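Local coordinates for Mab-21 domain-containing protein (Tribolium castaneum, PDB 7LT2) that senses double-stranded RNA and, as a nucleotidyltransferase of innate immunity, joins ATP and GTP into the cyclic dinucleotide cyclic GMP-AMP, at residues A[50-55]-A[219-224]; A[213-218]-A[245-250]; A[351-356]-A[362-367]. One frame throughout, in Å; residues are numbered along the deposited sequence.

How the contacts relate
From the N terminus, strand 50-56 opens contact 1, and 163 residues lie between its two segments, many of them in strands of the nucleotidyltransferase sheet. Contact 2 opens at 213, just before contact 1 closes at 219-224, and closes on helix 245-251, so the two cross along the chain. They also touch in space: Gln247 of contact 2 bonds to Lys219 O, and Arg249 to Tyr55 O. Together they tie strand 50-56, strand 222-225, the loop before it and helix 245-251. Contact 3 follows in series, closing a short turn between helices 337-354 and 361-365, its centre about 35 Å from that of contact 2.

Contact 1: residues A[50-55]-A[219-224]; sequences FRRVFY and KPEFFI
A classic beta bulge in strand 50-55 sends two arginines, Arg51 and Arg52, to one carboxylate, Glu221, in a salt-bridge network. Both bulge residues pair with Leu76 of strand 70-77, which explains why neighbours along a strand can reach the same partner. Each arginine takes its own oxygen. Arg52 NH2 gives the stronger bond, 2.7 Å to Glu221 OE1 at 156°, lying near the guanidinium plane and on the anti side of the carboxylate, tilted out of its plane; Arg52 NE adds a weak bond to the same OE1 at 3.2 Å. Arg51 NH2 meets Glu221 OE2 at 2.9 Å, but the bond is bent and weak, and the guanidinium and carboxylate planes lie 57° apart. All three chains are extended, and that of Arg51, its CG anti to the backbone N, approaches Glu221 from the opposite direction. The second guanidinium nitrogen of Arg52, NH1, forms a salt bridge to Glu246, so Arg52 sits between two carboxylates. Deeper in, two buried phenylalanines meet: Phe54 CD2 comes within 3.9 Å of Phe223 CZ at the edge of the Phe223 ring, the ring centroids 5.8 Å apart and the planes at 53°. Strands 50-56 and 222-225 are not sheet neighbours, since 70-77 and 188-200 lie between them in the pairing order, so side chains alone span the gap. The Phe223 side chain touches Ser243, which by similarity binds GTP. Such a mixed sheet, with Glu70 and Asp72 on strand 70-77 as probable metal ligands, is the nucleotidyltransferase core of the Mab-21 family.

Contact 2: residues A[213-218]-A[245-250]; sequences NPFPST and QEQERV
Loop 213-218 runs beside the short helix 245-251, Phe215 CA and Gln247 CA lying 7.1 Å apart, and no hydrogen bond crosses between the two segments. Phe215 and Gln247 share most of the contact. Val250 CG1 sits over one face of the Phe215 ring, offset toward the CZ/CE2 rim, a CH-pi contact with the methyl 3.8 Å from the ring centroid and 24° off the normal; the nearest carbon is Phe215 CZ, 3.5 Å from Val250 CG1. Pro214 CB covers the opposite face, so the ring is sandwiched between its own neighbour in the loop and the helix. At the ring edge, near its plane, Phe215 CE2 comes within 3.6 Å of the carbonyl oxygen Gln247 O. CG1 of Val250 stands anti to the backbone N (chi1 -180°), the position that presents this methyl to the ring. Asn213 shapes the loop itself: its OD1 accepts the backbone N of Phe215 at 2.9 Å, closing an Asx turn, with the donor well above the carbonyl plane. The same OD1 is in van der Waals contact, 3.3 Å from the Gln247 CG methylene, and the two amide planes stand almost perpendicular, 89° apart. Neither amide bonds the other. Gln247, bent at chi2, turns its NE2 to the backbone oxygens Lys219 O and Glu221 O, and Asn213 ND2 also donates to Lys219 O. The chain just beyond the loop is thereby held to helix 245-251, whose residues Gln245 to Glu248 bind ATP and GTP by similarity. The chemistry implies a division of labour: ring and methyl packing seats the loop on the helix, while the amides spend their N-H groups on backbone oxygens that follow it.

Contact 3: residues A[351-356]-A[362-367]; sequences IKDIEN and AKHLLT
One straight hydrogen bond dominates the polar side: His364 NE2 donates to Asp353 OD2 at 2.7 Å and 168°. The oxygen lies near the plane of the imidazole, in line with the N-H, whereas the carboxylate is turned 80° from the ring and is met on its anti side, with the nitrogen tilted out of the carboxylate plane. Asp353 OD2 stands almost equally far from His364 CE1 (3.6 Å) and His364 CD2 (3.7 Å), as a straight approach to NE2 between them demands. Asp353 brings its carboxylate across to the histidine with CG anti to the backbone N. The neighbouring carboxylate would probably raise the histidine's pKa. This bond spans a short helix-loop-helix connection: Asp353 and Ile354 lie in the last turn of helix 337-354, the chain turns, and helix 361-365 brings His364 back against them. Leu366 then leaves the helical path, and Thr367 is the N-cap of helix 368-375, its backbone N bonding to Glu370 OE1. Apolar contact comes from Ile354, whose CG2 methyl lies 3.6 Å from His364 CD2 and meets that corner of the ring obliquely, while the aspartate takes NE2. The Ile354 side chain also packs on Phe305 and Met306 of helix 301-318. Aromatic contact is added by Tyr349, one turn back on helix 337-354, whose ring meets that of His364 with the planes at about 70°.

Contact 1: residues A[50-55]-A[219-224]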
loop_
_atom_site.group_PDB
_atom_site.type_symbol
_atom_site.label_atom_id
_atom_site.label_comp_id
_atom_site.label_asym_id
_atom_site.label_seq_id
_atom_site.Cartn_x
_atom_site.Cartn_y
_atom_site.Cartn_z
ATOM N N PHE A 50 -15.824 11.379 -7.407
ATOM C CA PHE A 50 -15.546 10.038 -6.906
ATOM C C PHE A 50 -15.845 8.978 -7.957
ATOM O O PHE A 50 -16.912 8.980 -8.583
ATOM C CB PHE A 50 -16.358 9.761 -5.643
ATOM C CG PHE A 50 -16.166 8.375 -5.100
ATOM C CD1 PHE A 50 -15.038 8.058 -4.365
ATOM C CD2 PHE A 50 -17.107 7.389 -5.331
ATOM C CE1 PHE A 50 -14.852 6.784 -3.860
ATOM C CE2 PHE A 50 -16.925 6.108 -4.827
ATOM C CZ PHE A 50 -15.802 5.809 -4.099
ATOM N N ARG A 51 -14.890 8.069 -8.150
ATOM C CA ARG A 51 -15.069 6.916 -9.021
ATOM C C ARG A 51 -15.110 5.604 -8.252
ATOM O O ARG A 51 -16.059 4.826 -8.407
ATOM C CB ARG A 51 -13.954 6.868 -10.072
ATOM C CG ARG A 51 -14.066 5.704 -11.044
ATOM C CD ARG A 51 -13.087 5.861 -12.200
ATOM N NE ARG A 51 -13.139 4.732 -13.121
ATOM C CZ ARG A 51 -13.971 4.645 -14.151
ATOM N NH1 ARG A 51 -14.847 5.601 -14.414
ATOM N NH2 ARG A 51 -13.918 3.574 -14.939
ATOM N N ARG A 52 -14.106 5.340 -7.423
ATOM C CA ARG A 52 -13.997 4.069 -6.710
ATOM C C ARG A 52 -12.870 4.198 -5.696
ATOM O O ARG A 52 -12.162 5.208 -5.651
ATOM C CB ARG A 52 -13.734 2.912 -7.675
ATOM C CG ARG A 52 -12.389 2.996 -8.387
ATOM C CD ARG A 52 -12.255 1.919 -9.447
ATOM N NE ARG A 52 -11.117 2.137 -10.331
ATOM C CZ ARG A 52 -9.930 1.567 -10.179
ATOM N NH1 ARG A 52 -9.673 0.767 -9.158
ATOM N NH2 ARG A 52 -8.977 1.805 -11.074
ATOM N N VAL A 53 -12.700 3.157 -4.884
ATOM C CA VAL A 53 -11.601 3.087 -3.930
ATOM C C VAL A 53 -10.702 1.915 -4.300
ATOM O O VAL A 53 -11.134 0.934 -4.919
ATOM C CB VAL A 53 -12.084 2.956 -2.466
ATOM C CG1 VAL A 53 -12.966 4.138 -2.075
ATOM C CG2 VAL A 53 -12.818 1.624 -2.231
ATOM N N PHE A 54 -9.431 2.035 -3.921
ATOM C CA PHE A 54 -8.466 0.950 -4.004
ATOM C C PHE A 54 -7.912 0.729 -2.607
ATOM O O PHE A 54 -7.552 1.693 -1.923
ATOM C CB PHE A 54 -7.337 1.275 -4.989
ATOM C CG PHE A 54 -6.255 0.235 -5.038
ATOM C CD1 PHE A 54 -6.412 -0.916 -5.803
ATOM C CD2 PHE A 54 -5.085 0.398 -4.311
ATOM C CE1 PHE A 54 -5.416 -1.879 -5.847
ATOM C CE2 PHE A 54 -4.087 -0.565 -4.351
ATOM C CZ PHE A 54 -4.259 -1.703 -5.123
ATOM N N TYR A 55 -7.856 -0.529 -2.176
ATOM C CA TYR A 55 -7.359 -0.859 -0.845
ATOM C C TYR A 55 -5.869 -1.165 -0.969
ATOM O O TYR A 55 -5.486 -2.179 -1.554
ATOM C CB TYR A 55 -8.133 -2.035 -0.252
ATOM C CG TYR A 55 -9.640 -1.859 -0.277
ATOM C CD1 TYR A 55 -10.268 -0.920 0.529
ATOM C CD2 TYR A 55 -10.433 -2.647 -1.099
ATOM C CE1 TYR A 55 -11.657 -0.762 0.508
ATOM C CE2 TYR A 55 -11.811 -2.504 -1.127
ATOM C CZ TYR A 55 -12.421 -1.556 -0.327
ATOM O OH TYR A 55 -13.794 -1.416 -0.361
ATOM N N LYS A 219 -6.389 -4.329 -16.571
ATOM C CA LYS A 219 -6.069 -3.326 -15.555
ATOM C C LYS A 219 -5.625 -2.029 -16.227
ATOM O O LYS A 219 -4.476 -1.597 -16.076
ATOM C CB LYS A 219 -4.990 -3.840 -14.605
ATOM C CG LYS A 219 -5.412 -5.041 -13.774
ATOM C CD LYS A 219 -6.580 -4.683 -12.862
ATOM C CE LYS A 219 -6.972 -5.840 -11.970
ATOM N NZ LYS A 219 -8.090 -5.461 -11.068
ATOM N N PRO A 220 -6.522 -1.371 -16.969
ATOM C CA PRO A 220 -6.099 -0.213 -17.771
ATOM C C PRO A 220 -5.775 1.024 -16.958
ATOM O O PRO A 220 -5.033 1.882 -17.453
ATOM C CB PRO A 220 -7.308 0.042 -18.681
ATOM C CG PRO A 220 -8.468 -0.435 -17.874
ATOM C CD PRO A 220 -7.959 -1.657 -17.138
ATOM N N GLU A 221 -6.305 1.154 -15.746
ATOM C CA GLU A 221 -6.238 2.411 -15.014
ATOM C C GLU A 221 -5.084 2.422 -14.020
ATOM O O GLU A 221 -4.686 1.390 -13.474
ATOM C CB GLU A 221 -7.552 2.685 -14.279
ATOM C CG GLU A 221 -8.734 2.854 -15.217
ATOM C CD GLU A 221 -10.056 3.002 -14.496
ATOM O OE1 GLU A 221 -10.066 3.045 -13.250
ATOM O OE2 GLU A 221 -11.096 3.075 -15.186
ATOM N N PHE A 222 -4.552 3.615 -13.791
ATOM C CA PHE A 222 -3.552 3.850 -12.760
ATOM C C PHE A 222 -3.916 5.160 -12.082
ATOM O O PHE A 222 -4.781 5.899 -12.556
ATOM C CB PHE A 222 -2.141 3.914 -13.349
ATOM C CG PHE A 222 -1.921 5.104 -14.228
ATOM C CD1 PHE A 222 -2.420 5.128 -15.521
ATOM C CD2 PHE A 222 -1.231 6.208 -13.758
ATOM C CE1 PHE A 222 -2.233 6.230 -16.331
ATOM C CE2 PHE A 222 -1.038 7.318 -14.567
ATOM C CZ PHE A 222 -1.540 7.328 -15.856
ATOM N N PHE A 223 -3.262 5.466 -10.965
ATOM C CA PHE A 223 -3.597 6.713 -10.298
ATOM C C PHE A 223 -2.351 7.384 -9.744
ATOM O O PHE A 223 -1.275 6.786 -9.649
ATOM C CB PHE A 223 -4.671 6.523 -9.201
ATOM C CG PHE A 223 -4.363 5.466 -8.165
ATOM C CD1 PHE A 223 -4.705 4.139 -8.382
ATOM C CD2 PHE A 223 -3.817 5.822 -6.941
ATOM C CE1 PHE A 223 -4.460 3.172 -7.410
ATOM C CE2 PHE A 223 -3.575 4.870 -5.963
ATOM C CZ PHE A 223 -3.893 3.539 -6.201
ATOM N N ILE A 224 -2.503 8.670 -9.440
ATOM C CA ILE A 224 -1.434 9.464 -8.851
ATOM C C ILE A 224 -1.791 9.745 -7.401
ATOM O O ILE A 224 -2.965 9.874 -7.034
ATOM C CB ILE A 224 -1.165 10.775 -9.624
ATOM C CG1 ILE A 224 -2.387 11.705 -9.596
ATOM C CG2 ILE A 224 -0.704 10.459 -11.044
ATOM C CD1 ILE A 224 -2.165 13.066 -10.309
#

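Contact 2: residues A[213-218]-A[245-250]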
loop_
_atom_site.group_PDB
_atom_site.type_symbol
_atom_site.label_atom_id
_atom_site.label_comp_id
_atom_site.label_asym_id
_atom_site.label_seq_id
_atom_site.Cartn_x
_atom_site.Cartn_y
_atom_site.Cartn_z
ATOM N N ASN A 213 2.427 -0.844 -19.177
ATOM C CA ASN A 213 1.447 -1.609 -18.411
ATOM C C ASN A 213 1.450 -3.068 -18.854
ATOM O O ASN A 213 1.244 -3.344 -20.044
ATOM C CB ASN A 213 0.063 -0.984 -18.606
ATOM C CG ASN A 213 -1.012 -1.626 -17.745
ATOM O OD1 ASN A 213 -0.753 -2.563 -16.991
ATOM N ND2 ASN A 213 -2.234 -1.114 -17.854
ATOM N N PRO A 214 1.680 -4.029 -17.950
ATOM C CA PRO A 214 1.608 -5.438 -18.360
ATOM C C PRO A 214 0.194 -5.929 -18.608
ATOM O O PRO A 214 0.032 -6.980 -19.240
ATOM C CB PRO A 214 2.262 -6.181 -17.185
ATOM C CG PRO A 214 2.031 -5.302 -16.019
ATOM C CD PRO A 214 2.116 -3.888 -16.551
ATOM N N PHE A 215 -0.831 -5.218 -18.140
ATOM C CA PHE A 215 -2.223 -5.656 -18.282
ATOM C C PHE A 215 -3.093 -4.534 -18.837
ATOM O O PHE A 215 -4.068 -4.120 -18.204
ATOM C CB PHE A 215 -2.768 -6.141 -16.940
ATOM C CG PHE A 215 -1.836 -7.059 -16.209
ATOM C CD1 PHE A 215 -1.569 -8.325 -16.695
ATOM C CD2 PHE A 215 -1.232 -6.656 -15.033
ATOM C CE1 PHE A 215 -0.710 -9.173 -16.026
ATOM C CE2 PHE A 215 -0.371 -7.498 -14.361
ATOM C CZ PHE A 215 -0.110 -8.756 -14.855
ATOM N N PRO A 216 -2.787 -4.038 -20.041
ATOM C CA PRO A 216 -3.526 -2.871 -20.549
ATOM C C PRO A 216 -4.998 -3.139 -20.818
ATOM O O PRO A 216 -5.787 -2.187 -20.806
ATOM C CB PRO A 216 -2.776 -2.513 -21.840
ATOM C CG PRO A 216 -2.151 -3.781 -22.274
ATOM C CD PRO A 216 -1.774 -4.501 -21.008
ATOM N N SER A 217 -5.408 -4.393 -21.033
ATOM C CA SER A 217 -6.824 -4.644 -21.282
ATOM C C SER A 217 -7.625 -4.839 -19.997
ATOM O O SER A 217 -8.741 -4.318 -19.890
ATOM C CB SER A 217 -6.997 -5.856 -22.206
ATOM O OG SER A 217 -6.820 -7.071 -21.508
ATOM N N THR A 218 -7.087 -5.555 -19.006
ATOM C CA THR A 218 -7.857 -5.870 -17.807
ATOM C C THR A 218 -7.564 -4.956 -16.624
ATOM O O THR A 218 -8.426 -4.818 -15.748
ATOM C CB THR A 218 -7.628 -7.327 -17.381
ATOM O OG1 THR A 218 -6.247 -7.541 -17.054
ATOM C CG2 THR A 218 -8.042 -8.282 -18.499
ATOM N N GLN A 245 -0.006 0.053 -8.036
ATOM C CA GLN A 245 -0.261 -1.028 -7.087
ATOM C C GLN A 245 -1.313 -2.006 -7.591
ATOM O O GLN A 245 -1.291 -3.181 -7.210
ATOM C CB GLN A 245 -0.716 -0.465 -5.742
ATOM C CG GLN A 245 0.296 0.395 -5.020
ATOM C CD GLN A 245 -0.317 1.055 -3.801
ATOM O OE1 GLN A 245 -0.302 0.492 -2.705
ATOM N NE2 GLN A 245 -0.881 2.249 -3.991
ATOM N N GLU A 246 -2.262 -1.546 -8.408
ATOM C CA GLU A 246 -3.248 -2.481 -8.934
ATOM C C GLU A 246 -2.591 -3.489 -9.866
ATOM O O GLU A 246 -2.911 -4.684 -9.825
ATOM C CB GLU A 246 -4.377 -1.730 -9.644
ATOM C CG GLU A 246 -5.632 -2.585 -9.826
ATOM C CD GLU A 246 -6.915 -1.785 -9.687
ATOM O OE1 GLU A 246 -6.877 -0.555 -9.886
ATOM O OE2 GLU A 246 -7.961 -2.390 -9.373
ATOM N N GLN A 247 -1.641 -3.032 -10.686
ATOM C CA GLN A 247 -0.907 -3.937 -11.567
ATOM C C GLN A 247 0.074 -4.807 -10.787
ATOM O O GLN A 247 0.234 -5.993 -11.098
ATOM C CB GLN A 247 -0.172 -3.135 -12.640
ATOM C CG GLN A 247 -1.098 -2.503 -13.678
ATOM C CD GLN A 247 -1.730 -1.204 -13.204
ATOM O OE1 GLN A 247 -1.281 -0.595 -12.227
ATOM N NE2 GLN A 247 -2.775 -0.771 -13.901
ATOM N N GLU A 248 0.748 -4.235 -9.782
ATOM C CA GLU A 248 1.652 -5.031 -8.952
ATOM C C GLU A 248 0.915 -6.175 -8.269
ATOM O O GLU A 248 1.458 -7.280 -8.126
ATOM C CB GLU A 248 2.331 -4.144 -7.904
ATOM C CG GLU A 248 3.348 -3.171 -8.470
ATOM C CD GLU A 248 3.866 -2.184 -7.435
ATOM O OE1 GLU A 248 3.608 -2.382 -6.229
ATOM O OE2 GLU A 248 4.546 -1.215 -7.827
ATOM N N ARG A 249 -0.317 -5.928 -7.824
ATOM C CA ARG A 249 -1.076 -6.968 -7.137
ATOM C C ARG A 249 -1.369 -8.144 -8.062
ATOM O O ARG A 249 -1.383 -9.299 -7.620
ATOM C CB ARG A 249 -2.372 -6.381 -6.571
ATOM C CG ARG A 249 -3.140 -7.343 -5.676
ATOM C CD ARG A 249 -4.167 -6.608 -4.843
ATOM N NE ARG A 249 -3.547 -5.688 -3.894
ATOM C CZ ARG A 249 -4.199 -4.721 -3.263
ATOM N NH1 ARG A 249 -5.492 -4.523 -3.452
ATOM N NH2 ARG A 249 -3.532 -3.928 -2.425
ATOM N N VAL A 250 -1.608 -7.876 -9.350
ATOM C CA VAL A 250 -1.826 -8.966 -10.300
ATOM C C VAL A 250 -0.521 -9.707 -10.570
ATOM O O VAL A 250 -0.499 -10.943 -10.650
ATOM C CB VAL A 250 -2.453 -8.432 -11.603
ATOM C CG1 VAL A 250 -2.690 -9.571 -12.600
ATOM C CG2 VAL A 250 -3.754 -7.712 -11.302
#

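Contact 3: residues A[351-356]-A[362-367]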
loop_
_atom_site.group_PDB
_atom_site.type_symbol
_atom_site.label_atom_id
_atom_site.label_comp_id
_atom_site.label_asym_id
_atom_site.label_seq_id
_atom_site.Cartn_x
_atom_site.Cartn_y
_atom_site.Cartn_z
ATOM N N ILE A 351 22.875 -16.845 5.032
ATOM C CA ILE A 351 22.785 -17.822 3.949
ATOM C C ILE A 351 23.738 -18.987 4.192
ATOM O O ILE A 351 23.366 -20.156 4.029
ATOM C CB ILE A 351 23.051 -17.142 2.594
ATOM C CG1 ILE A 351 21.965 -16.103 2.309
ATOM C CG2 ILE A 351 23.094 -18.180 1.479
ATOM C CD1 ILE A 351 22.234 -15.257 1.089
ATOM N N LYS A 352 24.977 -18.691 4.601
ATOM C CA LYS A 352 25.930 -19.761 4.880
ATOM C C LYS A 352 25.454 -20.635 6.032
ATOM O O LYS A 352 25.686 -21.850 6.042
ATOM C CB LYS A 352 27.305 -19.174 5.199
ATOM C CG LYS A 352 27.925 -18.379 4.065
ATOM C CD LYS A 352 28.137 -19.244 2.836
ATOM C CE LYS A 352 29.565 -19.749 2.752
ATOM N NZ LYS A 352 30.522 -18.637 2.494
ATOM N N ASP A 353 24.779 -20.034 7.010
ATOM C CA ASP A 353 24.374 -20.765 8.203
ATOM C C ASP A 353 23.161 -21.658 7.958
ATOM O O ASP A 353 22.979 -22.649 8.674
ATOM C CB ASP A 353 24.080 -19.778 9.337
ATOM C CG ASP A 353 24.049 -20.441 10.692
ATOM O OD1 ASP A 353 25.089 -20.998 11.098
ATOM O OD2 ASP A 353 22.990 -20.394 11.352
ATOM N N ILE A 354 22.330 -21.331 6.968
ATOM C CA ILE A 354 21.114 -22.089 6.696
ATOM C C ILE A 354 21.198 -22.898 5.409
ATOM O O ILE A 354 20.376 -23.809 5.219
ATOM C CB ILE A 354 19.874 -21.171 6.660
ATOM C CG1 ILE A 354 19.920 -20.252 5.437
ATOM C CG2 ILE A 354 19.770 -20.361 7.945
ATOM C CD1 ILE A 354 18.730 -19.311 5.333
ATOM N N GLU A 355 22.138 -22.575 4.518
ATOM C CA GLU A 355 22.465 -23.299 3.292
ATOM C C GLU A 355 22.161 -24.790 3.364
ATOM O O GLU A 355 21.318 -25.305 2.621
ATOM C CB GLU A 355 23.954 -23.105 2.993
ATOM C CG GLU A 355 24.306 -23.002 1.538
ATOM C CD GLU A 355 25.557 -22.181 1.322
ATOM O OE1 GLU A 355 26.558 -22.407 2.040
ATOM O OE2 GLU A 355 25.529 -21.291 0.448
ATOM N N ASN A 356 22.855 -25.484 4.264
ATOM C CA ASN A 356 22.746 -26.928 4.426
ATOM C C ASN A 356 22.171 -27.306 5.785
ATOM O O ASN A 356 22.317 -28.452 6.227
ATOM C CB ASN A 356 24.117 -27.578 4.230
ATOM C CG ASN A 356 24.723 -27.263 2.875
ATOM O OD1 ASN A 356 24.050 -27.340 1.848
ATOM N ND2 ASN A 356 26.001 -26.899 2.869
ATOM N N ALA A 362 14.651 -21.015 11.409
ATOM C CA ALA A 362 13.812 -20.452 12.462
ATOM C C ALA A 362 14.633 -19.689 13.490
ATOM O O ALA A 362 14.137 -18.729 14.091
ATOM C CB ALA A 362 13.012 -21.557 13.150
ATOM N N LYS A 363 15.884 -20.099 13.708
ATOM C CA LYS A 363 16.732 -19.397 14.662
ATOM C C LYS A 363 17.049 -17.981 14.197
ATOM O O LYS A 363 17.239 -17.085 15.026
ATOM C CB LYS A 363 18.023 -20.183 14.889
ATOM C CG LYS A 363 17.799 -21.610 15.365
ATOM C CD LYS A 363 19.110 -22.382 15.396
ATOM C CE LYS A 363 18.889 -23.830 15.780
ATOM N NZ LYS A 363 20.166 -24.606 15.785
ATOM N N HIS A 364 17.108 -17.757 12.883
ATOM C CA HIS A 364 17.368 -16.426 12.350
ATOM C C HIS A 364 16.099 -15.617 12.140
ATOM O O HIS A 364 16.134 -14.386 12.241
ATOM C CB HIS A 364 18.119 -16.515 11.019
ATOM C CG HIS A 364 19.500 -17.076 11.138
ATOM N ND1 HIS A 364 20.586 -16.309 11.503
ATOM C CD2 HIS A 364 19.975 -18.327 10.930
ATOM C CE1 HIS A 364 21.668 -17.067 11.526
ATOM N NE2 HIS A 364 21.326 -18.294 11.181
ATOM N N LEU A 365 14.982 -16.277 11.836
ATOM C CA LEU A 365 13.751 -15.553 11.539
ATOM C C LEU A 365 13.040 -15.080 12.800
ATOM O O LEU A 365 12.435 -14.002 12.795
ATOM C CB LEU A 365 12.812 -16.435 10.711
ATOM C CG LEU A 365 12.940 -16.377 9.186
ATOM C CD1 LEU A 365 14.382 -16.542 8.731
ATOM C CD2 LEU A 365 12.061 -17.443 8.561
ATOM N N LEU A 366 13.109 -15.850 13.879
ATOM C CA LEU A 366 12.332 -15.586 15.079
ATOM C C LEU A 366 13.185 -14.916 16.149
ATOM O O LEU A 366 14.382 -15.182 16.276
ATOM C CB LEU A 366 11.741 -16.888 15.631
ATOM C CG LEU A 366 10.866 -17.678 14.656
ATOM C CD1 LEU A 366 10.286 -18.917 15.319
ATOM C CD2 LEU A 366 9.754 -16.792 14.098
ATOM N N THR A 367 12.552 -14.029 16.912
ATOM C CA THR A 367 13.162 -13.562 18.142
ATOM C C THR A 367 13.338 -14.744 19.086
ATOM O O THR A 367 12.729 -15.804 18.911
ATOM C CB THR A 367 12.302 -12.481 18.800
ATOM O OG1 THR A 367 11.068 -13.054 19.247
ATOM C CG2 THR A 367 11.993 -11.366 17.806
#